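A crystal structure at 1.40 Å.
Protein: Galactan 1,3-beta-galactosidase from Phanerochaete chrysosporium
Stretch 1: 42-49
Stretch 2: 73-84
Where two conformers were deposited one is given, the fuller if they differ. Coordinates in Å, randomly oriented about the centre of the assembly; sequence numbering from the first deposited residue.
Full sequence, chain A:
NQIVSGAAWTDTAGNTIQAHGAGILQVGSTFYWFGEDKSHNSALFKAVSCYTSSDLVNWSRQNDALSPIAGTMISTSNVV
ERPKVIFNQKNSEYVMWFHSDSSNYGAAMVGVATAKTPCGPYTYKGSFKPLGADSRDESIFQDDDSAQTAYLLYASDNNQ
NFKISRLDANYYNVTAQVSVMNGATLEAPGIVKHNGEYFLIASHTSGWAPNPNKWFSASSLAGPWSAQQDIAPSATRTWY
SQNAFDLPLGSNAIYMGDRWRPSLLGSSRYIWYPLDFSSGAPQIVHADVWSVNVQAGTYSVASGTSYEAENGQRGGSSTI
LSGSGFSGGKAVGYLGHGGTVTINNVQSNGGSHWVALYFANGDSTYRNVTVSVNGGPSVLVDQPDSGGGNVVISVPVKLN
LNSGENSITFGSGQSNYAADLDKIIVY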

# COMPACT_ATOMS: atom_id res chain seq x y z
N SER A 42 -10.38 13.22 4.84
CA SER A 42 -10.12 13.56 6.22
C SER A 42 -9.13 12.58 6.83
O SER A 42 -9.08 11.40 6.46
CB SER A 42 -11.42 13.52 7.02
OG SER A 42 -11.19 13.80 8.39
N ALA A 43 -8.33 13.08 7.77
CA ALA A 43 -7.50 12.24 8.60
C ALA A 43 -8.26 11.69 9.80
O ALA A 43 -7.74 10.83 10.52
CB ALA A 43 -6.28 13.03 9.09
N LEU A 44 -9.48 12.17 10.02
CA LEU A 44 -10.28 11.83 11.19
C LEU A 44 -11.22 10.68 10.86
O LEU A 44 -11.40 10.29 9.71
CB LEU A 44 -11.07 13.05 11.66
CG LEU A 44 -10.21 14.30 11.83
CD1 LEU A 44 -11.06 15.51 12.21
CD2 LEU A 44 -9.12 14.04 12.86
N PHE A 45 -11.84 10.14 11.90
CA PHE A 45 -12.56 8.87 11.77
C PHE A 45 -13.89 9.07 11.08
O PHE A 45 -14.74 9.84 11.54
CB PHE A 45 -12.77 8.28 13.16
CG PHE A 45 -13.45 6.94 13.15
CD1 PHE A 45 -13.11 5.97 12.22
CD2 PHE A 45 -14.41 6.64 14.11
CE1 PHE A 45 -13.71 4.73 12.24
CE2 PHE A 45 -15.02 5.40 14.12
CZ PHE A 45 -14.68 4.45 13.18
N LYS A 46 -14.08 8.35 9.97
CA LYS A 46 -15.38 8.19 9.33
C LYS A 46 -15.93 6.78 9.50
O LYS A 46 -17.08 6.62 9.92
CB LYS A 46 -15.28 8.52 7.84
CG LYS A 46 -16.60 8.31 7.09
CD LYS A 46 -16.47 8.72 5.63
CE LYS A 46 -17.74 8.41 4.86
NZ LYS A 46 -18.83 9.36 5.19
N ALA A 47 -15.13 5.75 9.19
CA ALA A 47 -15.56 4.38 9.41
C ALA A 47 -14.37 3.45 9.23
O ALA A 47 -13.40 3.77 8.54
CB ALA A 47 -16.66 3.98 8.41
N VAL A 48 -14.47 2.28 9.86
CA VAL A 48 -13.69 1.12 9.44
C VAL A 48 -14.57 0.37 8.45
O VAL A 48 -15.64 -0.13 8.82
CB VAL A 48 -13.28 0.22 10.62
CG1 VAL A 48 -12.57 -1.04 10.10
CG2 VAL A 48 -12.37 0.97 11.58
N SER A 49 -14.14 0.30 7.19
CA SER A 49 -14.85 -0.39 6.14
C SER A 49 -14.63 -1.90 6.22
O SER A 49 -13.73 -2.39 6.92
CB SER A 49 -14.39 0.11 4.78
OG SER A 49 -12.98 -0.04 4.68
N MET A 73 -13.68 8.44 22.24
CA MET A 73 -12.43 8.47 21.49
C MET A 73 -12.57 7.91 20.08
O MET A 73 -11.60 7.96 19.32
CB MET A 73 -11.35 7.69 22.24
CG MET A 73 -10.89 8.36 23.52
SD MET A 73 -9.12 8.67 23.50
CE MET A 73 -9.01 9.74 22.08
N ILE A 74 -13.75 7.40 19.70
CA ILE A 74 -14.02 7.05 18.31
C ILE A 74 -15.06 7.99 17.71
O ILE A 74 -15.86 7.58 16.86
CB ILE A 74 -14.36 5.57 18.10
CG1 ILE A 74 -15.67 5.17 18.81
CG2 ILE A 74 -13.19 4.67 18.53
CD1 ILE A 74 -16.30 3.92 18.21
N SER A 75 -15.03 9.26 18.12
CA SER A 75 -15.84 10.27 17.46
C SER A 75 -15.24 10.66 16.11
O SER A 75 -14.11 10.29 15.77
CB SER A 75 -15.91 11.53 18.33
OG SER A 75 -14.69 12.25 18.27
N THR A 76 -16.00 11.43 15.32
CA THR A 76 -15.51 11.90 14.03
C THR A 76 -14.44 12.98 14.16
O THR A 76 -13.95 13.46 13.14
CB THR A 76 -16.64 12.43 13.16
OG1 THR A 76 -17.35 13.47 13.86
CG2 THR A 76 -17.60 11.33 12.81
N SER A 77 -14.09 13.37 15.38
CA SER A 77 -12.98 14.29 15.62
C SER A 77 -11.72 13.58 16.09
O SER A 77 -10.72 14.23 16.39
CB SER A 77 -13.39 15.36 16.63
OG SER A 77 -14.61 15.96 16.26
N ASN A 78 -11.75 12.25 16.16
CA ASN A 78 -10.62 11.47 16.64
C ASN A 78 -10.02 10.66 15.50
O ASN A 78 -10.53 10.65 14.37
CB ASN A 78 -11.05 10.55 17.78
CG ASN A 78 -11.22 11.30 19.08
OD1 ASN A 78 -12.33 11.58 19.51
ND2 ASN A 78 -10.11 11.62 19.72
N VAL A 79 -8.93 9.95 15.81
CA VAL A 79 -8.17 9.17 14.85
C VAL A 79 -8.40 7.69 15.11
O VAL A 79 -8.28 7.22 16.25
CB VAL A 79 -6.67 9.51 14.94
CG1 VAL A 79 -5.85 8.52 14.14
CG2 VAL A 79 -6.42 10.94 14.47
N VAL A 80 -8.75 6.95 14.05
CA VAL A 80 -8.85 5.49 14.09
C VAL A 80 -8.06 4.99 12.89
O VAL A 80 -8.46 5.24 11.75
CB VAL A 80 -10.30 5.01 14.02
CG1 VAL A 80 -10.34 3.50 13.79
CG2 VAL A 80 -11.06 5.37 15.29
N GLU A 81 -6.94 4.31 13.15
CA GLU A 81 -6.02 3.96 12.07
C GLU A 81 -5.62 2.49 12.15
O GLU A 81 -5.58 1.89 13.23
CB GLU A 81 -4.76 4.83 12.08
CG GLU A 81 -5.03 6.25 11.55
CD GLU A 81 -3.85 7.19 11.67
OE1 GLU A 81 -2.80 6.80 12.20
OE2 GLU A 81 -3.97 8.35 11.23
N ARG A 82 -5.29 1.95 10.98
CA ARG A 82 -4.69 0.63 10.84
C ARG A 82 -5.46 -0.48 11.57
O ARG A 82 -4.89 -1.20 12.38
CB ARG A 82 -3.22 0.65 11.25
CG ARG A 82 -2.39 1.57 10.35
CD ARG A 82 -0.92 1.67 10.78
NE ARG A 82 -0.19 2.60 9.92
CZ ARG A 82 0.26 2.32 8.70
NH1 ARG A 82 0.12 1.11 8.18
NH2 ARG A 82 0.89 3.27 8.01
N PRO A 83 -6.75 -0.64 11.28
CA PRO A 83 -7.51 -1.71 11.93
C PRO A 83 -6.95 -3.08 11.55
O PRO A 83 -6.42 -3.28 10.46
CB PRO A 83 -8.92 -1.53 11.36
CG PRO A 83 -8.67 -0.94 9.98
CD PRO A 83 -7.51 -0.00 10.19
N LYS A 84 -7.09 -4.02 12.48
CA LYS A 84 -6.65 -5.40 12.30
C LYS A 84 -7.68 -6.26 13.01
O LYS A 84 -8.19 -5.86 14.05
CB LYS A 84 -5.26 -5.62 12.96
CG LYS A 84 -4.15 -4.68 12.47
CD LYS A 84 -3.66 -5.02 11.07
CE LYS A 84 -2.82 -3.88 10.51
NZ LYS A 84 -3.65 -2.85 9.77
O HOH W 1 -8.98 8.36 11.49
O HOH W 2 -5.98 9.13 9.59
O HOH W 3 -10.70 4.58 10.03

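Two segments distant in sequence can be fastened with very little direct hydrogen bonding, provided that one aromatic side chain is well placed and water completes the polar links. The contact between residues 42-49 and 73-84 of this galactan 1,3-beta-galactosidase illustrates the principle, burying 513 Å² in total.

Phe-45 dominates the apolar contact. It is buried, its CA-to-CB bond points toward the second stretch, and chi1 in the t well carries the ring against Val-80. The Val-80 CG2 methyl lies 3.7 Å from the centroid of the Phe-45 ring and 16° off the ring normal, a CH-pi contact over one face; Phe-45 CD1 is 3.5 Å from Val-80 CB. A beta-branched valine suits this position, because it offers a compact aliphatic surface to a flat ring. At the ring's edge the environment is more polar: Ile-74 O approaches Phe-45 CD2 to 3.2 Å, where aromatic hydrogens carry slight positive charge. Ile-74 CB also packs 4.0 Å from Phe-45 CE2.

The apolar contact continues through Val-48, another side chain directed toward the second stretch. Its CG2 meets Val-80 CG1 at 3.9 Å, and its CG1 meets Pro-83 CB, also at 3.9 Å. The proline ring is rigid and valine has a single side-chain torsion, so both pack with little conformational freedom to lose. Leu-44 makes a looser contact in a more exposed setting, with CD2 4.4 Å from Val-79 CG2.

Direct polar contact is confined to the backbone. The single hydrogen bond across the stretches runs from Phe-45 N to Asn-78 O, at 2.8 Å. CA-H...O contacts supplement it: Leu-44 CA lies 3.4 Å from that same Asn-78 O, and Thr-76 CA lies 3.3 Å from Phe-45 O. The acceptor belongs to the last residue of a type I turn, closed by Asn-78 N to Ser-75 O at 3.1 Å. Short polar side chains reinforce this turn: Ser-75 OG donates to Asn-78 OD1 at 2.7 Å and accepts from Ser-77 N at 3.2 Å. On the other stretch, Ser-42 OG accepts from Leu-44 N at 2.9 Å.

Water extends the polar network. Water 1 donates to Ala-43 O and accepts from Val-80 N, its oxygen 2.9 Å from each of these atoms. Water 2 donates to both Ala-43 O, at 2.6 Å, and Glu-81 OE2, at 2.7 Å. The Glu-81 CA-to-CB bond points away from the first stretch, yet the end of its side chain comes nearer, allowing the carboxylate to reach this bridge.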